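Local coordinates for putative uncharacterized protein (PDB 4XRI), which probably acts as a nuclear transport receptor of the importin-beta family, carrying protein cargo into the nucleus and binding a small GTPase, at residues A[109-114]-A[154-159]. The protein carries 2 engineered substitutions. Numbering follows the deposited sequence.
Engineered in segment 109-114: Pro112 (natural residue Ser). With SO4 (sulfate ion), chain I.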
loop_
_atom_site.group_PDB
_atom_site.type_symbol
_atom_site.label_atom_id
_atom_site.label_comp_id
_atom_site.label_asym_id
_atom_site.label_seq_id
_atom_site.Cartn_x
_atom_site.Cartn_y
_atom_site.Cartn_z
ATOM N N LEU A 109 -28.274 18.439 21.657
ATOM C CA LEU A 109 -26.974 19.109 21.654
ATOM C C LEU A 109 -26.709 19.850 22.964
ATOM O O LEU A 109 -25.559 20.030 23.366
ATOM C CB LEU A 109 -26.874 20.094 20.489
ATOM C CG LEU A 109 -26.857 19.556 19.058
ATOM C CD1 LEU A 109 -26.668 20.709 18.084
ATOM C CD2 LEU A 109 -25.766 18.511 18.876
ATOM N N ALA A 110 -27.782 20.276 23.622
ATOM C CA ALA A 110 -27.676 21.075 24.837
ATOM C C ALA A 110 -27.474 20.217 26.084
ATOM O O ALA A 110 -27.217 20.741 27.169
ATOM C CB ALA A 110 -28.914 21.946 24.997
ATOM N N SER A 111 -27.595 18.901 25.926
ATOM C CA SER A 111 -27.475 17.972 27.046
ATOM C C SER A 111 -26.132 18.087 27.759
ATOM O O SER A 111 -25.088 18.148 27.114
ATOM C CB SER A 111 -27.676 16.531 26.567
ATOM O OG SER A 111 -27.498 15.617 27.636
ATOM N N PRO A 112 -26.159 18.116 29.102
ATOM C CA PRO A 112 -24.935 18.139 29.910
ATOM C C PRO A 112 -24.172 16.820 29.826
ATOM O O PRO A 112 -23.021 16.749 30.251
ATOM C CB PRO A 112 -25.454 18.391 31.331
ATOM C CG PRO A 112 -26.845 17.885 31.314
ATOM C CD PRO A 112 -27.369 18.181 29.936
ATOM N N ASN A 113 -24.810 15.788 29.280
ATOM C CA ASN A 113 -24.132 14.524 29.033
ATOM C C ASN A 113 -23.361 14.573 27.717
ATOM O O ASN A 113 -23.951 14.661 26.640
ATOM C CB ASN A 113 -25.128 13.365 29.020
ATOM C CG ASN A 113 -24.446 12.013 28.955
ATOM O OD1 ASN A 113 -24.245 11.458 27.874
ATOM N ND2 ASN A 113 -24.083 11.476 30.116
ATOM N N SER A 114 -22.037 14.516 27.819
ATOM C CA SER A 114 -21.157 14.688 26.668
ATOM C C SER A 114 -21.352 13.620 25.597
ATOM O O SER A 114 -21.304 13.914 24.402
ATOM C CB SER A 114 -19.695 14.697 27.121
ATOM O OG SER A 114 -19.402 15.871 27.854
ATOM N N HIS A 154 -22.061 22.911 27.070
ATOM C CA HIS A 154 -22.229 21.685 26.298
ATOM C C HIS A 154 -22.928 21.912 24.962
ATOM O O HIS A 154 -22.591 21.258 23.975
ATOM C CB HIS A 154 -22.986 20.637 27.113
ATOM C CG HIS A 154 -22.114 19.852 28.039
ATOM N ND1 HIS A 154 -21.651 20.359 29.240
ATOM C CD2 HIS A 154 -21.602 18.603 27.945
ATOM C CE1 HIS A 154 -20.903 19.456 29.838
ATOM N NE2 HIS A 154 -20.855 18.376 29.073
ATOM N N GLN A 155 -23.890 22.832 24.919
ATOM C CA GLN A 155 -24.529 23.148 23.648
ATOM C C GLN A 155 -23.500 23.736 22.690
ATOM O O GLN A 155 -23.536 23.463 21.494
ATOM C CB GLN A 155 -25.701 24.118 23.818
ATOM C CG GLN A 155 -26.373 24.442 22.485
ATOM C CD GLN A 155 -27.652 25.240 22.621
ATOM O OE1 GLN A 155 -27.688 26.281 23.277
ATOM N NE2 GLN A 155 -28.715 24.755 21.990
ATOM N N LYS A 156 -22.588 24.542 23.223
ATOM C CA LYS A 156 -21.497 25.091 22.425
ATOM C C LYS A 156 -20.591 23.984 21.901
ATOM O O LYS A 156 -20.341 23.895 20.699
ATOM C CB LYS A 156 -20.676 26.092 23.238
ATOM C CG LYS A 156 -21.254 27.490 23.292
ATOM C CD LYS A 156 -20.244 28.463 23.884
ATOM C CE LYS A 156 -20.716 29.900 23.769
ATOM N NZ LYS A 156 -19.629 30.863 24.096
ATOM N N GLN A 157 -20.102 23.152 22.818
ATOM C CA GLN A 157 -19.242 22.020 22.482
ATOM C C GLN A 157 -19.816 21.169 21.358
ATOM O O GLN A 157 -19.163 20.942 20.337
ATOM C CB GLN A 157 -19.023 21.129 23.707
ATOM C CG GLN A 157 -18.219 21.728 24.839
ATOM C CD GLN A 157 -18.097 20.768 26.009
ATOM O OE1 GLN A 157 -18.788 20.908 27.016
ATOM N NE2 GLN A 157 -17.226 19.774 25.872
ATOM N N ALA A 158 -21.045 20.705 21.563
ATOM C CA ALA A 158 -21.693 19.761 20.660
ATOM C C ALA A 158 -22.029 20.388 19.312
ATOM O O ALA A 158 -21.969 19.722 18.279
ATOM C CB ALA A 158 -22.954 19.200 21.309
ATOM N N SER A 159 -22.384 21.667 19.324
ATOM C CA SER A 159 -22.729 22.366 18.092
ATOM C C SER A 159 -21.480 22.645 17.268
ATOM O O SER A 159 -21.509 22.573 16.041
ATOM C CB SER A 159 -23.468 23.668 18.393
ATOM O OG SER A 159 -24.658 23.402 19.112
HETATM S S SO4 I . -18.644 16.574 31.267
HETATM O O1 SO4 I . -19.982 16.203 30.817
HETATM O O2 SO4 I . -17.777 15.400 31.223
HETATM O O3 SO4 I . -18.103 17.613 30.394
HETATM O O4 SO4 I . -18.714 17.080 32.635
HETATM O O HOH W 1 -25.858 22.947 27.342
HETATM O O HOH W 2 -16.900 17.552 28.205
#
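His154, near the start of helix 153-168, packs against the turn that links helices 95-108 and 114-131. With chi1 at -84° and chi2 at 77°, it turns one face of its imidazole to the CA of Pro112, an engineered residue (serine in the natural sequence), 3.9 Å from the ring centroid, in a CH-pi contact. Pro112 O is 3.0 Å from His154 NE2, but over the ring face, at a poor angle for a hydrogen bond. His154 NE2 instead donates to O1 of a sulfate ion, probably from the crystallisation liquor, at 2.9 Å. A water links the sulfate, Ser114 OG and Gln157 NE2.

Leu109, chi1 m and chi2 t, drops its branched end onto the helix: Leu109 CD2 lies 3.8 Å from Ala158 CB and CD1 3.5 Å from Ser159 OG, and its side chain also touches Leu144 of helix 140-150 and Ala120 and Ile124 of helix 114-131. Leu109 O receives a CA-H...O contact from Gln155 CA at 3.3 Å. Ser159, chi1 m, turns OG back to Gln155 O (2.6 Å).

Within the turn, Ser111 OG accepts from Asn113 N (3.2 Å) in an ST turn and is hydrogen-bonded to Glu56, and Asn113 N-caps helix 114-131 through Ala116 N. Such an inter-helix turn packed against a helix of the following hairpin is typical of stacked HEAT repeats in the importin-beta solenoid.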